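Local coordinates for protein cytidine deaminase (Mycobacterium leprae, PDB 3R2N) that probably hydrolyses cytidine to uridine with release of ammonia at a zinc site, serving pyrimidine salvage as a homotetramer, at residues 29-34 / 88-93; 60-65 / 80-85. All coordinates share one frame; numbering follows the deposited sequence.

Contact 1: residues 29-34 / 88-93. With ZN (zinc ion), chain K; EDO (1,2-ethanediol), chain L.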
loop_
_atom_site.group_PDB
_atom_site.type_symbol
_atom_site.label_atom_id
_atom_site.label_comp_id
_atom_site.label_asym_id
_atom_site.label_seq_id
_atom_site.Cartn_x
_atom_site.Cartn_y
_atom_site.Cartn_z
ATOM N N SER D 29 -13.170 6.233 -8.116
ATOM C CA SER D 29 -12.557 6.826 -9.300
ATOM C C SER D 29 -13.505 6.773 -10.493
ATOM O O SER D 29 -13.373 7.552 -11.434
ATOM C CB SER D 29 -11.243 6.081 -9.653
ATOM O OG SER D 29 -11.482 4.781 -10.206
ATOM N N ASN D 30 -14.439 5.825 -10.473
ATOM C CA ASN D 30 -15.215 5.478 -11.678
ATOM C C ASN D 30 -14.298 5.166 -12.871
ATOM O O ASN D 30 -14.564 5.562 -13.991
ATOM C CB ASN D 30 -16.248 6.567 -12.021
ATOM C CG ASN D 30 -17.350 6.065 -12.925
ATOM O OD1 ASN D 30 -17.626 4.870 -12.968
ATOM N ND2 ASN D 30 -17.978 6.972 -13.663
ATOM N N PHE D 31 -13.210 4.447 -12.594
ATOM C CA PHE D 31 -12.226 4.057 -13.589
ATOM C C PHE D 31 -12.018 2.553 -13.417
ATOM O O PHE D 31 -11.119 2.100 -12.694
ATOM C CB PHE D 31 -10.917 4.846 -13.394
ATOM C CG PHE D 31 -9.914 4.664 -14.505
ATOM C CD1 PHE D 31 -10.031 5.396 -15.709
ATOM C CD2 PHE D 31 -8.850 3.788 -14.358
ATOM C CE1 PHE D 31 -9.101 5.245 -16.750
ATOM C CE2 PHE D 31 -7.908 3.611 -15.378
ATOM C CZ PHE D 31 -8.032 4.340 -16.590
ATOM N N PRO D 32 -12.886 1.766 -14.058
ATOM C CA PRO D 32 -12.790 0.306 -13.953
ATOM C C PRO D 32 -11.651 -0.276 -14.830
ATOM O O PRO D 32 -11.357 0.228 -15.949
ATOM C CB PRO D 32 -14.173 -0.163 -14.421
ATOM C CG PRO D 32 -14.632 0.888 -15.422
ATOM C CD PRO D 32 -13.925 2.200 -15.026
ATOM N N VAL D 33 -11.002 -1.309 -14.300
ATOM C CA VAL D 33 -9.853 -1.948 -14.951
ATOM C C VAL D 33 -9.947 -3.477 -14.857
ATOM O O VAL D 33 -10.287 -4.046 -13.796
ATOM C CB VAL D 33 -8.510 -1.482 -14.318
ATOM C CG1 VAL D 33 -7.330 -2.161 -14.937
ATOM C CG2 VAL D 33 -8.366 0.049 -14.342
ATOM N N GLY D 34 -9.617 -4.137 -15.950
ATOM C CA GLY D 34 -9.510 -5.577 -15.975
ATOM C C GLY D 34 -8.126 -5.954 -16.450
ATOM O O GLY D 34 -7.477 -5.174 -17.158
ATOM N N ASP D 88 -9.083 -0.351 -24.090
ATOM C CA ASP D 88 -7.770 0.037 -24.572
ATOM C C ASP D 88 -6.673 -0.416 -23.596
ATOM O O ASP D 88 -6.907 -0.588 -22.377
ATOM C CB ASP D 88 -7.728 1.549 -24.836
ATOM C CG ASP D 88 -8.460 1.948 -26.161
ATOM O OD1 ASP D 88 -8.269 1.258 -27.194
ATOM O OD2 ASP D 88 -9.224 2.944 -26.169
ATOM N N SER D 89 -5.491 -0.636 -24.155
ATOM C CA SER D 89 -4.339 -1.063 -23.402
ATOM C C SER D 89 -3.994 -0.074 -22.287
ATOM O O SER D 89 -4.061 1.131 -22.492
ATOM C CB SER D 89 -3.152 -1.173 -24.335
ATOM O OG SER D 89 -2.097 -1.756 -23.616
ATOM N N LEU D 90 -3.607 -0.573 -21.122
ATOM C CA LEU D 90 -3.333 0.310 -20.003
ATOM C C LEU D 90 -1.975 -0.004 -19.368
ATOM O O LEU D 90 -1.644 -1.153 -19.160
ATOM C CB LEU D 90 -4.476 0.205 -18.994
ATOM C CG LEU D 90 -4.687 1.185 -17.842
ATOM C CD1 LEU D 90 -4.873 2.648 -18.336
ATOM C CD2 LEU D 90 -5.878 0.739 -17.007
ATOM N N MET D 91 -1.183 1.026 -19.087
ATOM C CA MET D 91 0.145 0.850 -18.471
ATOM C C MET D 91 0.093 0.550 -16.956
ATOM O O MET D 91 -0.583 1.248 -16.225
ATOM C CB MET D 91 1.015 2.081 -18.708
ATOM C CG MET D 91 1.592 2.161 -20.105
ATOM S SD MET D 91 2.799 0.869 -20.507
ATOM C CE MET D 91 3.908 0.945 -19.103
ATOM N N PRO D 92 0.805 -0.496 -16.491
ATOM C CA PRO D 92 0.816 -0.757 -15.036
ATOM C C PRO D 92 1.464 0.398 -14.274
ATOM O O PRO D 92 2.494 0.923 -14.703
ATOM C CB PRO D 92 1.671 -2.026 -14.903
ATOM C CG PRO D 92 1.610 -2.668 -16.245
ATOM C CD PRO D 92 1.478 -1.566 -17.252
ATOM N N CYS D 93 0.868 0.808 -13.162
ATOM C CA CYS D 93 1.512 1.809 -12.345
ATOM C C CYS D 93 2.796 1.182 -11.781
ATOM O O CYS D 93 2.997 -0.018 -11.896
ATOM C CB CYS D 93 0.603 2.239 -11.225
ATOM S SG CYS D 93 0.502 1.023 -9.893
HETATM ZN ZN ZN K . -1.080 -0.625 -10.244
HETATM C C1 EDO L . -3.245 0.228 -13.943
HETATM O O1 EDO L . -3.953 -1.012 -13.741
HETATM C C2 EDO L . -2.451 0.538 -12.680
HETATM O O2 EDO L . -1.592 -0.579 -12.356
#
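Oxygen O2 of a bound 1,2-ethanediol, which runs from the zinc ion toward Val33, is gripped from two directions: the zinc lies 2.2 Å from EDO O2, and the backbone N of Cys93 donates to the same O2 over 2.9 Å. With an N-H...O angle of 171° the second bond is nearly straight. Cys93 also supplies SG to the zinc at 2.3 Å; its chi1 of 76° sets the sulfur between the backbone N and carbonyl carbon and turns it to the metal. The amide of the same residue meets the metal-bound oxygen independently. Cys60 and Cys96 are the other protein ligands.

Between the two loops themselves the contact is small and apolar. Leu90 points across, and its CD2 settles against Val33 CG2 at 3.7 Å, with CG1 almost as near; the two side chains cross at about a right angle. Phe31 comes from the opposite direction to Leu90. Its ring meets CD1 in plane at the edge, CZ to CD1 being 4.0 Å, whereas CD2 approaches CE2 obliquely. Phe31 CG stands anti to the backbone N (chi1 -171°), which sends the ring out to this end of Leu90.

One hydroxyl of the diol, probably from the crystallisation liquor, is on the zinc; the other, O1, lies 3.8 Å from Val33 CG1 and is also bonded to Glu62. O2 probably occupies the site of the water or hydroxide that zinc activates in cytidine deaminases, where metal and amide would both hold it.

Contact 2: residues 60-65 / 80-85; sequences CAECSM and VYCVDG. With ZN (zinc ion), chain K; EDO (1,2-ethanediol), chain L.
Met65 and Val80 meet tip to tip, one helix turn on from the zinc ligand Cys60, at the firmly packed end of this helix-on-strand contact. The methyl CE of Met65 lies 3.9 Å from Val80 CG2 and 4.0 Å from Val80 CG1, and so sits against both branches of the valine. The chain of Met65 leaves the helix extended, with CG anti to the backbone N (chi1 176°), and turns only at chi3 (65°), which swings CE onto the strand. Val35 of the neighbouring strand 34-39 touches both residues and helps to bury them.

Toward the zinc the two segments touch less directly, with 1,2-ethanediol beside them. Glu62 CD approaches Cys82 SG at 4.1 Å, and since Cys82 was modelled in two conformers the sulfur's place carries little weight. The diol's O1 donates to Glu62 OE1 over 2.9 Å, while OE2 is turned to the zinc-bound O2 at a separation too short to be read as an ordinary bond. The bend of Glu62 at chi2 (92°) lifts its carboxylate from the helix to the diol. The open side lies past Val83, where the strand ends and the chain leaves the helix through partly exposed Asp84 to exposed Gly85.

Cys60, at the N-cap of helix 61-71, binds the zinc through SG at 2.4 Å. Cys60, Ala61 and Glu62 are the Cys-Ala-Glu half of the cytidine deaminase zinc signature, whose Pro-Cys-x-x-Cys half holds Cys93 and Cys96: one helix start presents a metal ligand and a carboxylate beside the metal-bound oxygen, while its next turn packs on a central strand of the mixed sheet.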
loop_
_atom_site.group_PDB
_atom_site.type_symbol
_atom_site.label_atom_id
_atom_site.label_comp_id
_atom_site.label_asym_id
_atom_site.label_seq_id
_atom_site.Cartn_x
_atom_site.Cartn_y
_atom_site.Cartn_z
ATOM N N CYS D 60 -4.914 -2.718 -7.212
ATOM C CA CYS D 60 -4.954 -2.626 -8.673
ATOM C C CYS D 60 -5.408 -3.953 -9.247
ATOM O O CYS D 60 -5.361 -4.969 -8.560
ATOM C CB CYS D 60 -3.609 -2.231 -9.264
ATOM S SG CYS D 60 -3.084 -0.499 -8.912
ATOM N N ALA D 61 -5.855 -3.931 -10.501
ATOM C CA ALA D 61 -6.220 -5.137 -11.224
ATOM C C ALA D 61 -5.078 -6.165 -11.184
ATOM O O ALA D 61 -5.335 -7.358 -10.951
ATOM C CB ALA D 61 -6.626 -4.795 -12.707
ATOM N N GLU D 62 -3.839 -5.699 -11.377
ATOM C CA GLU D 62 -2.645 -6.561 -11.408
ATOM C C GLU D 62 -2.405 -7.261 -10.061
ATOM O O GLU D 62 -2.025 -8.432 -10.053
ATOM C CB GLU D 62 -1.385 -5.783 -11.849
ATOM C CG GLU D 62 -1.500 -5.099 -13.222
ATOM C CD GLU D 62 -1.995 -3.673 -13.107
ATOM O OE1 GLU D 62 -3.082 -3.458 -12.514
ATOM O OE2 GLU D 62 -1.292 -2.755 -13.577
ATOM N N CYS D 63 -2.616 -6.536 -8.953
ATOM C CA CYS D 63 -2.665 -7.129 -7.575
ATOM C C CYS D 63 -3.655 -8.313 -7.512
ATOM O O CYS D 63 -3.317 -9.388 -6.983
ATOM C CB CYS D 63 -3.096 -6.099 -6.529
ATOM S SG CYS D 63 -1.980 -4.672 -6.304
ATOM N N SER D 64 -4.870 -8.114 -8.064
ATOM C CA SER D 64 -5.889 -9.125 -7.913
ATOM C C SER D 64 -5.443 -10.365 -8.645
ATOM O O SER D 64 -5.565 -11.477 -8.122
ATOM C CB SER D 64 -7.258 -8.660 -8.386
ATOM O OG SER D 64 -7.776 -7.692 -7.514
ATOM N N MET D 65 -4.839 -10.139 -9.802
ATOM C CA MET D 65 -4.352 -11.204 -10.664
ATOM C C MET D 65 -3.218 -11.984 -10.039
ATOM O O MET D 65 -3.189 -13.205 -10.117
ATOM C CB MET D 65 -3.920 -10.641 -12.028
ATOM C CG MET D 65 -3.325 -11.713 -12.917
ATOM S SD MET D 65 -2.693 -11.057 -14.466
ATOM C CE MET D 65 -1.357 -10.022 -13.866
ATOM N N VAL D 80 0.847 -10.395 -20.080
ATOM C CA VAL D 80 -0.193 -9.653 -19.358
ATOM C C VAL D 80 -0.769 -8.523 -20.216
ATOM O O VAL D 80 -0.020 -7.804 -20.900
ATOM C CB VAL D 80 0.359 -9.053 -18.031
ATOM C CG1 VAL D 80 -0.685 -8.222 -17.329
ATOM C CG2 VAL D 80 0.832 -10.137 -17.124
ATOM N N TYR D 81 -2.096 -8.366 -20.156
ATOM C CA TYR D 81 -2.816 -7.328 -20.890
ATOM C C TYR D 81 -3.812 -6.644 -19.934
ATOM O O TYR D 81 -4.790 -7.273 -19.490
ATOM C CB TYR D 81 -3.578 -7.975 -22.059
ATOM C CG TYR D 81 -3.941 -7.063 -23.230
ATOM C CD1 TYR D 81 -3.891 -7.529 -24.535
ATOM C CD2 TYR D 81 -4.364 -5.748 -23.030
ATOM C CE1 TYR D 81 -4.224 -6.690 -25.623
ATOM C CE2 TYR D 81 -4.715 -4.918 -24.107
ATOM C CZ TYR D 81 -4.630 -5.392 -25.385
ATOM O OH TYR D 81 -4.962 -4.558 -26.421
ATOM N N CYS D 82 -3.552 -5.373 -19.616
ATOM C CA CYS D 82 -4.423 -4.597 -18.736
ATOM C C CYS D 82 -5.318 -3.653 -19.557
ATOM O O CYS D 82 -4.876 -3.055 -20.564
ATOM C CB CYS D 82 -3.550 -3.831 -17.744
ATOM S SG CYS D 82 -4.362 -3.023 -16.376
ATOM N N VAL D 83 -6.579 -3.529 -19.145
ATOM C CA VAL D 83 -7.541 -2.722 -19.904
ATOM C C VAL D 83 -8.296 -1.668 -19.107
ATOM O O VAL D 83 -8.581 -1.844 -17.900
ATOM C CB VAL D 83 -8.602 -3.589 -20.613
ATOM C CG1 VAL D 83 -7.954 -4.488 -21.730
ATOM C CG2 VAL D 83 -9.439 -4.355 -19.581
ATOM N N ASP D 84 -8.631 -0.569 -19.781
ATOM C CA ASP D 84 -9.478 0.437 -19.166
ATOM C C ASP D 84 -10.938 0.248 -19.618
ATOM O O ASP D 84 -11.260 -0.748 -20.281
ATOM C CB ASP D 84 -8.957 1.841 -19.462
ATOM C CG ASP D 84 -9.067 2.215 -20.944
ATOM O OD1 ASP D 84 -9.839 1.575 -21.697
ATOM O OD2 ASP D 84 -8.366 3.154 -21.353
ATOM N N GLY D 85 -11.809 1.200 -19.270
ATOM C CA GLY D 85 -13.239 1.136 -19.593
ATOM C C GLY D 85 -13.597 1.068 -21.077
ATOM O O GLY D 85 -14.713 0.676 -21.420
HETATM ZN ZN ZN K . -1.080 -0.625 -10.244
HETATM C C1 EDO L . -3.245 0.228 -13.943
HETATM O O1 EDO L . -3.953 -1.012 -13.741
HETATM C C2 EDO L . -2.451 0.538 -12.680
HETATM O O2 EDO L . -1.592 -0.579 -12.356
#

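In the fold
From the N terminus the chain passes helix 10-21 and reaches 29-34, the loop leading into strand 34-39. After strand 44-48 it enters helix 61-71 through 60-65, then returns along strand 77-83; contact 2 closes this short helix-to-strand excursion. Segment 88-93 follows and meets 29-34, so contact 1 closes the longer loop, with contact 2 nested inside. The two are fastened together by probable backbone hydrogen bonds, from Val83 N to Gly34 O and from Leu90 N to Cys82 O. Cys60 and Cys93, each just before a helix, converge on one zinc, joining the starts of helices 61-71 and 94-104.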